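Local coordinates for chitin deacetylase 1 (Bombyx mori, PDB 5ZNT), which removes the N-acetyl groups of N-acetylglucosamine residues in chitin with the help of zinc, giving chitosan and acetate, at residues A47-N50 against N51-E54; V78-Y82 against T83-A87. All coordinates share one frame; numbering follows the deposited sequence.

Both contacts are local turns at corresponding places in the deacetylase domain: each joins the end of a strand of the parallel sheet (38-45 or 75-78) to the start of the helix that follows (53-59 or 85-93). Contact 1 is partly buried, with Asn50 and Asn51 exposed, and works through amide side chains and two waters. Contact 2 is largely buried and relies on a beta turn, a threonine hydroxyl-to-carbonyl hydrogen bond and a histidine-tyrosine pair. The loops, centres about 9 Å apart, are joined by Asn49 ND2 to Tyr82 O, 3.0 Å, and by backbone bonding of Ile48 with Asn84, whose N-linked glycan touches both.

Contact 1: A47-N50 against N51-E54; sequences AINN and NNIE. With NAG (2-acetamido-2-deoxy-beta-D-glucopyranose), chain B.
Asn52 turns its amide back against the loop before it, and both ends of that amide are used. ND2 donates to Ala47 O at 3.0 Å, while OD1 accepts from Asn49 N at 3.1 Å with an N-H...O angle of 161°. Because CG sits between the backbone N and carbonyl carbon (chi1 47°), the amide faces the loop rather than capping the helix from its N-cap position. The side chain of Asn49 meets that of Asn51 with their amide planes 69° apart; its OD1 receives Asn51 N at 2.8 Å, the donor tilted from the carbonyl plane, and a water at 3.1 Å. The Asn49 carbonyl, meanwhile, accepts Asn52 N at 2.9 Å and, weakly, Ile53 N. Ile53 brings CD1 to 3.4 Å from Asn50 OD1, on the side where the N-acetylglucosamine attached to Asn84 lies, and Asn50 ND2 approaches the sugar's O7. A second water bridges Asn50 O and Glu54 N. Such strand-to-helix loops border the active site in this family, and Ala47 follows the zinc ligand Asp46. Two bonds fix the rotation of the Asn52 amide; it and Asn49 O are paired within the turn, while loop 78-87 and Lys275 engage other polar groups.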
ATOM      1  N   ALA A  47      -4.545   9.569   6.946  1.00 16.33           N
ATOM      2  CA  ALA A  47      -5.653  10.355   6.433  1.00 16.85           C
ATOM      3  C   ALA A  47      -5.415  11.085   5.119  1.00 19.29           C
ATOM      4  O   ALA A  47      -4.353  11.456   4.838  1.00 16.08           O
ATOM      5  CB  ALA A  47      -6.190  11.296   7.496  1.00 17.16           C
ATOM      6  N   ILE A  48      -6.466  11.268   4.356  1.00 15.34           N
ATOM      7  CA  ILE A  48      -6.395  12.073   3.181  1.00 15.59           C
ATOM      8  C   ILE A  48      -7.276  13.278   3.516  1.00 18.35           C
ATOM      9  O   ILE A  48      -8.418  13.127   3.729  1.00 18.37           O
ATOM     10  CB  ILE A  48      -6.923  11.382   1.928  1.00 15.71           C
ATOM     11  CG1 ILE A  48      -6.056  10.204   1.573  1.00 17.65           C
ATOM     12  CG2 ILE A  48      -7.016  12.379   0.816  1.00 19.15           C
ATOM     13  CD1 ILE A  48      -6.457   9.534   0.329  1.00 15.81           C
ATOM     14  N   ASN A  49      -6.723  14.467   3.532  1.00 17.70           N
ATOM     15  CA  ASN A  49      -7.507  15.658   3.877  1.00 18.53           C
ATOM     16  C   ASN A  49      -6.716  16.880   3.440  1.00 18.64           C
ATOM     17  O   ASN A  49      -5.708  16.764   2.732  1.00 17.55           O
ATOM     18  CB  ASN A  49      -7.863  15.688   5.380  1.00 16.06           C
ATOM     19  CG  ASN A  49      -6.641  15.659   6.288  1.00 17.71           C
ATOM     20  OD1 ASN A  49      -5.576  16.134   5.929  1.00 19.29           O
ATOM     21  ND2 ASN A  49      -6.811  15.129   7.495  1.00 16.80           N
ATOM     22  N   ASN A  50      -7.147  18.067   3.884  1.00 17.31           N
ATOM     23  CA  ASN A  50      -6.496  19.261   3.372  1.00 23.21           C
ATOM     24  C   ASN A  50      -5.067  19.416   3.896  1.00 23.51           C
ATOM     25  O   ASN A  50      -4.357  20.320   3.446  1.00 22.50           O
ATOM     26  CB  ASN A  50      -7.345  20.508   3.686  1.00 25.55           C
ATOM     27  CG  ASN A  50      -8.390  20.791   2.604  1.00 34.47           C
ATOM     28  OD1 ASN A  50      -8.314  20.245   1.497  1.00 36.86           O
ATOM     29  ND2 ASN A  50      -9.359  21.655   2.912  1.00 36.80           N
ATOM     30  N   ASN A  51      -4.610  18.563   4.816  1.00 19.42           N
ATOM     31  CA  ASN A  51      -3.185  18.571   5.128  1.00 21.51           C
ATOM     32  C   ASN A  51      -2.330  18.111   3.944  1.00 24.10           C
ATOM     33  O   ASN A  51      -1.137  18.434   3.906  1.00 20.34           O
ATOM     34  CB  ASN A  51      -2.846  17.664   6.321  1.00 21.27           C
ATOM     35  CG  ASN A  51      -3.554  18.071   7.633  1.00 25.75           C
ATOM     36  OD1 ASN A  51      -4.253  19.073   7.711  1.00 24.24           O
ATOM     37  ND2 ASN A  51      -3.396  17.241   8.648  1.00 23.09           N
ATOM     38  N   ASN A  52      -2.890  17.332   3.010  1.00 19.25           N
ATOM     39  CA  ASN A  52      -2.075  16.731   1.950  1.00 22.27           C
ATOM     40  C   ASN A  52      -2.718  16.707   0.561  1.00 22.88           C
ATOM     41  O   ASN A  52      -2.055  16.277  -0.385  1.00 18.80           O
ATOM     42  CB  ASN A  52      -1.675  15.292   2.344  1.00 16.29           C
ATOM     43  CG  ASN A  52      -2.854  14.475   2.884  1.00 20.48           C
ATOM     44  OD1 ASN A  52      -3.908  14.391   2.259  1.00 16.64           O
ATOM     45  ND2 ASN A  52      -2.670  13.869   4.056  1.00 20.90           N
ATOM     46  N   ILE A  53      -3.943  17.211   0.388  1.00 22.80           N
ATOM     47  CA  ILE A  53      -4.609  17.121  -0.910  1.00 25.63           C
ATOM     48  C   ILE A  53      -3.819  17.884  -1.971  1.00 26.34           C
ATOM     49  O   ILE A  53      -3.625  17.396  -3.091  1.00 27.59           O
ATOM     50  CB  ILE A  53      -6.073  17.608  -0.794  1.00 28.12           C
ATOM     51  CG1 ILE A  53      -6.953  16.507  -0.143  1.00 20.42           C
ATOM     52  CG2 ILE A  53      -6.610  18.020  -2.175  1.00 32.80           C
ATOM     53  CD1 ILE A  53      -8.300  17.044   0.505  1.00 21.28           C
ATOM     54  N   GLU A  54      -3.290  19.054  -1.618  1.00 21.77           N
ATOM     55  CA  GLU A  54      -2.508  19.820  -2.581  1.00 32.16           C
ATOM     56  C   GLU A  54      -1.171  19.155  -2.885  1.00 30.61           C
ATOM     57  O   GLU A  54      -0.682  19.238  -4.019  1.00 29.17           O
ATOM     58  CB  GLU A  54      -2.285  21.243  -2.065  1.00 34.97           C
ATOM     59  CG  GLU A  54      -3.532  22.117  -2.115  1.00 41.02           C
ATOM     60  CD  GLU A  54      -4.030  22.343  -3.537  1.00 64.20           C
ATOM     61  OE1 GLU A  54      -3.285  22.973  -4.335  1.00 63.94           O
ATOM     62  OE2 GLU A  54      -5.157  21.875  -3.851  1.00 58.21           O
TER
HETATM   63  C1  NAG B   1     -12.513  17.757   0.870  1.00 26.92           C
HETATM   64  C2  NAG B   1     -12.183  19.235   0.917  1.00 31.97           C
HETATM   65  C3  NAG B   1     -12.872  19.946  -0.248  1.00 35.65           C
HETATM   66  C4  NAG B   1     -12.552  19.255  -1.573  1.00 40.16           C
HETATM   67  C5  NAG B   1     -12.753  17.746  -1.461  1.00 29.40           C
HETATM   68  C6  NAG B   1     -12.265  16.984  -2.671  1.00 30.56           C
HETATM   69  C7  NAG B   1     -11.831  19.746   3.303  1.00 34.16           C
HETATM   70  C8  NAG B   1     -12.347  20.522   4.479  1.00 36.63           C
HETATM   71  N2  NAG B   1     -12.545  19.855   2.180  1.00 29.39           N
HETATM   72  O3  NAG B   1     -12.440  21.299  -0.243  1.00 45.62           O
HETATM   73  O4  NAG B   1     -13.512  19.592  -2.566  1.00 57.53           O
HETATM   74  O5  NAG B   1     -12.054  17.228  -0.326  1.00 25.70           O
HETATM   75  O6  NAG B   1     -10.912  17.309  -2.960  1.00 37.57           O
HETATM   76  O7  NAG B   1     -10.825  19.024   3.379  1.00 34.35           O
HETATM   77  O   HOH W   1      -3.507  14.317   7.292  1.00 27.02           O
HETATM   78  O   HOH W   2      -3.926  20.641   0.753  1.00 30.92           O

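Contact 2: V78-Y82 against T83-A87; sequences VSHKY and TNYSA. With NAG (2-acetamido-2-deoxy-beta-D-glucopyranose), chain B.
Val78 ends strand 75-78 and meets Thr83 through CG1, which comes within 3.8 Å of OG1 and also lies beside the threonine methyl. Ser79 contributes its carbonyl: Thr83 OG1 donates to Ser79 O at 2.6 Å, nearly in line with the C=O bond (168°). The Ser79 side chain touches the zinc ligand Asp46. His80 has two roles. Its carbonyl receives Thr83 N at 3.0 Å, closing the type II beta turn from His80 to Thr83. In its side chain, CG anti to the backbone N (chi1 174°) brings the ring's ND1 edge to Tyr85 OH, and ND1 and Tyr85 OH share a hydrogen bond of 2.6 Å. The rings meet rim to rim with planes 42° apart, neither over the other's face, and the far nitrogen, NE2, is bonded to Pro368 O, so both ring nitrogens are engaged.

Strand 75-78, helix 85-93 and strand 97-100, which pairs in parallel with the first, form a beta-alpha-beta unit, and this loop is its strand-to-helix connection. Thr83 closes the turn and ties it to the Tyr85 ring: CG2 rests 3.5 Å above the ring plane, over its centre. A valine here would probably leave Ser79 O without its hydroxyl partner, even if the methyl contact with the tyrosine survived. Lys81 lays CG over one face of the Tyr82 ring, while its NZ forms a salt bridge with Glu353. Tyr82 takes the third position of the turn, where type II geometry needs the positive phi it has. Beyond it, Asn84 is the N-cap: OD1 accepts Ala87 N at 3.0 Å from above the carbonyl plane, and ND2 carries the N-linked sugar, bonded to its C1 at 1.4 Å and donating to its O7 at 2.8 Å.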
ATOM      1  N   VAL A  78      -5.669   4.161   3.852  1.00 17.39           N
ATOM      2  CA  VAL A  78      -6.417   5.279   4.425  1.00 14.41           C
ATOM      3  C   VAL A  78      -6.903   4.887   5.801  1.00 15.88           C
ATOM      4  O   VAL A  78      -7.511   3.824   5.966  1.00 14.52           O
ATOM      5  CB  VAL A  78      -7.597   5.671   3.513  1.00 15.09           C
ATOM      6  CG1 VAL A  78      -8.401   6.834   4.147  1.00 12.48           C
ATOM      7  CG2 VAL A  78      -7.053   6.087   2.117  1.00 13.62           C
ATOM      8  N   SER A  79      -6.640   5.743   6.793  1.00 14.41           N
ATOM      9  CA  SER A  79      -7.225   5.618   8.119  1.00 15.55           C
ATOM     10  C   SER A  79      -8.376   6.619   8.249  1.00 13.06           C
ATOM     11  O   SER A  79      -8.400   7.640   7.564  1.00 15.50           O
ATOM     12  CB  SER A  79      -6.167   5.871   9.215  1.00 15.37           C
ATOM     13  OG  SER A  79      -5.579   7.171   9.061  1.00 19.71           O
ATOM     14  N   HIS A  80      -9.316   6.332   9.167  1.00 14.45           N
ATOM     15  CA  HIS A  80     -10.606   7.034   9.175  1.00 13.31           C
ATOM     16  C   HIS A  80     -10.501   8.453   9.724  1.00 16.06           C
ATOM     17  O   HIS A  80     -11.022   9.393   9.121  1.00 15.32           O
ATOM     18  CB  HIS A  80     -11.622   6.222   9.986  1.00 13.68           C
ATOM     19  CG  HIS A  80     -12.950   6.903  10.192  1.00 19.02           C
ATOM     20  ND1 HIS A  80     -13.657   7.509   9.169  1.00 14.95           N
ATOM     21  CD2 HIS A  80     -13.705   7.048  11.307  1.00 17.54           C
ATOM     22  CE1 HIS A  80     -14.795   7.992   9.648  1.00 15.89           C
ATOM     23  NE2 HIS A  80     -14.850   7.723  10.943  1.00 18.90           N
ATOM     24  N   LYS A  81      -9.877   8.639  10.897  1.00 17.43           N
ATOM     25  CA  LYS A  81     -10.098   9.892  11.609  1.00 16.01           C
ATOM     26  C   LYS A  81      -9.529  11.059  10.820  1.00 16.33           C
ATOM     27  O   LYS A  81      -8.377  11.024  10.370  1.00 15.51           O
ATOM     28  CB  LYS A  81      -9.484   9.847  13.024  1.00 18.92           C
ATOM     29  CG  LYS A  81     -10.152  10.812  14.014  1.00 16.58           C
ATOM     30  CD  LYS A  81      -9.435  10.744  15.405  1.00 18.71           C
ATOM     31  CE  LYS A  81     -10.196  11.519  16.458  1.00 25.68           C
ATOM     32  NZ  LYS A  81      -9.598  11.341  17.843  1.00 24.53           N
ATOM     33  N   TYR A  82     -10.359  12.094  10.639  1.00 14.53           N
ATOM     34  CA  TYR A  82     -10.056  13.321   9.909  1.00 14.70           C
ATOM     35  C   TYR A  82      -9.990  13.141   8.400  1.00 18.68           C
ATOM     36  O   TYR A  82      -9.576  14.064   7.697  1.00 18.13           O
ATOM     37  CB  TYR A  82      -8.748  13.969  10.378  1.00 16.43           C
ATOM     38  CG  TYR A  82      -8.643  14.092  11.889  1.00 21.07           C
ATOM     39  CD1 TYR A  82      -9.588  14.831  12.620  1.00 19.36           C
ATOM     40  CD2 TYR A  82      -7.593  13.487  12.583  1.00 16.43           C
ATOM     41  CE1 TYR A  82      -9.475  14.954  14.027  1.00 24.03           C
ATOM     42  CE2 TYR A  82      -7.478  13.597  13.965  1.00 20.32           C
ATOM     43  CZ  TYR A  82      -8.410  14.335  14.684  1.00 22.43           C
ATOM     44  OH  TYR A  82      -8.280  14.425  16.064  1.00 23.90           O
ATOM     45  N   THR A  83     -10.394  11.998   7.867  1.00 15.54           N
ATOM     46  CA  THR A  83     -10.300  11.807   6.431  1.00 14.85           C
ATOM     47  C   THR A  83     -11.447  12.519   5.724  1.00 17.98           C
ATOM     48  O   THR A  83     -12.557  12.614   6.250  1.00 16.89           O
ATOM     49  CB  THR A  83     -10.280  10.320   6.108  1.00 17.20           C
ATOM     50  OG1 THR A  83      -8.951   9.868   6.331  1.00 12.16           O
ATOM     51  CG2 THR A  83     -10.697  10.006   4.648  1.00 12.90           C
ATOM     52  N   ASN A  84     -11.138  13.079   4.563  1.00 16.27           N
ATOM     53  CA  ASN A  84     -12.099  13.744   3.691  1.00 18.95           C
ATOM     54  C   ASN A  84     -12.516  12.726   2.634  1.00 18.00           C
ATOM     55  O   ASN A  84     -11.723  12.386   1.749  1.00 17.53           O
ATOM     56  CB  ASN A  84     -11.425  14.981   3.117  1.00 19.33           C
ATOM     57  CG  ASN A  84     -12.234  15.692   2.059  1.00 22.78           C
ATOM     58  OD1 ASN A  84     -13.138  15.141   1.417  1.00 17.43           O
ATOM     59  ND2 ASN A  84     -11.888  16.952   1.869  1.00 23.19           N
ATOM     60  N   TYR A  85     -13.744  12.206   2.741  1.00 14.19           N
ATOM     61  CA  TYR A  85     -14.140  11.112   1.864  1.00 12.76           C
ATOM     62  C   TYR A  85     -14.502  11.555   0.452  1.00 19.63           C
ATOM     63  O   TYR A  85     -14.487  10.711  -0.454  1.00 20.05           O
ATOM     64  CB  TYR A  85     -15.282  10.307   2.499  1.00 13.59           C
ATOM     65  CG  TYR A  85     -14.697   9.479   3.621  1.00 17.29           C
ATOM     66  CD1 TYR A  85     -14.093   8.237   3.358  1.00 14.81           C
ATOM     67  CD2 TYR A  85     -14.654   9.982   4.922  1.00 17.04           C
ATOM     68  CE1 TYR A  85     -13.521   7.495   4.378  1.00 14.85           C
ATOM     69  CE2 TYR A  85     -14.085   9.259   5.950  1.00 16.03           C
ATOM     70  CZ  TYR A  85     -13.494   8.037   5.670  1.00 16.98           C
ATOM     71  OH  TYR A  85     -12.927   7.360   6.698  1.00 17.14           O
ATOM     72  N   SER A  86     -14.801  12.844   0.236  1.00 19.21           N
ATOM     73  CA  SER A  86     -14.883  13.358  -1.135  1.00 20.78           C
ATOM     74  C   SER A  86     -13.525  13.304  -1.807  1.00 22.73           C
ATOM     75  O   SER A  86     -13.429  13.046  -3.012  1.00 21.40           O
ATOM     76  CB  SER A  86     -15.373  14.805  -1.143  1.00 20.82           C
ATOM     77  OG  SER A  86     -16.694  14.841  -0.663  1.00 37.17           O
ATOM     78  N   ALA A  87     -12.468  13.598  -1.044  1.00 19.67           N
ATOM     79  CA  ALA A  87     -11.116  13.546  -1.589  1.00 20.39           C
ATOM     80  C   ALA A  87     -10.700  12.113  -1.875  1.00 21.12           C
ATOM     81  O   ALA A  87     -10.055  11.845  -2.898  1.00 20.84           O
ATOM     82  CB  ALA A  87     -10.132  14.219  -0.625  1.00 18.25           C
TER
HETATM   83  C1  NAG B   1     -12.513  17.757   0.870  1.00 26.92           C
HETATM   84  C2  NAG B   1     -12.183  19.235   0.917  1.00 31.97           C
HETATM   85  C3  NAG B   1     -12.872  19.946  -0.248  1.00 35.65           C
HETATM   86  C4  NAG B   1     -12.552  19.255  -1.573  1.00 40.16           C
HETATM   87  C5  NAG B   1     -12.753  17.746  -1.461  1.00 29.40           C
HETATM   88  C6  NAG B   1     -12.265  16.984  -2.671  1.00 30.56           C
HETATM   89  C7  NAG B   1     -11.831  19.746   3.303  1.00 34.16           C
HETATM   90  C8  NAG B   1     -12.347  20.522   4.479  1.00 36.63           C
HETATM   91  N2  NAG B   1     -12.545  19.855   2.180  1.00 29.39           N
HETATM   92  O3  NAG B   1     -12.440  21.299  -0.243  1.00 45.62           O
HETATM   93  O4  NAG B   1     -13.512  19.592  -2.566  1.00 57.53           O
HETATM   94  O5  NAG B   1     -12.054  17.228  -0.326  1.00 25.70           O
HETATM   95  O6  NAG B   1     -10.912  17.309  -2.960  1.00 37.57           O
HETATM   96  O7  NAG B   1     -10.825  19.024   3.379  1.00 34.35           O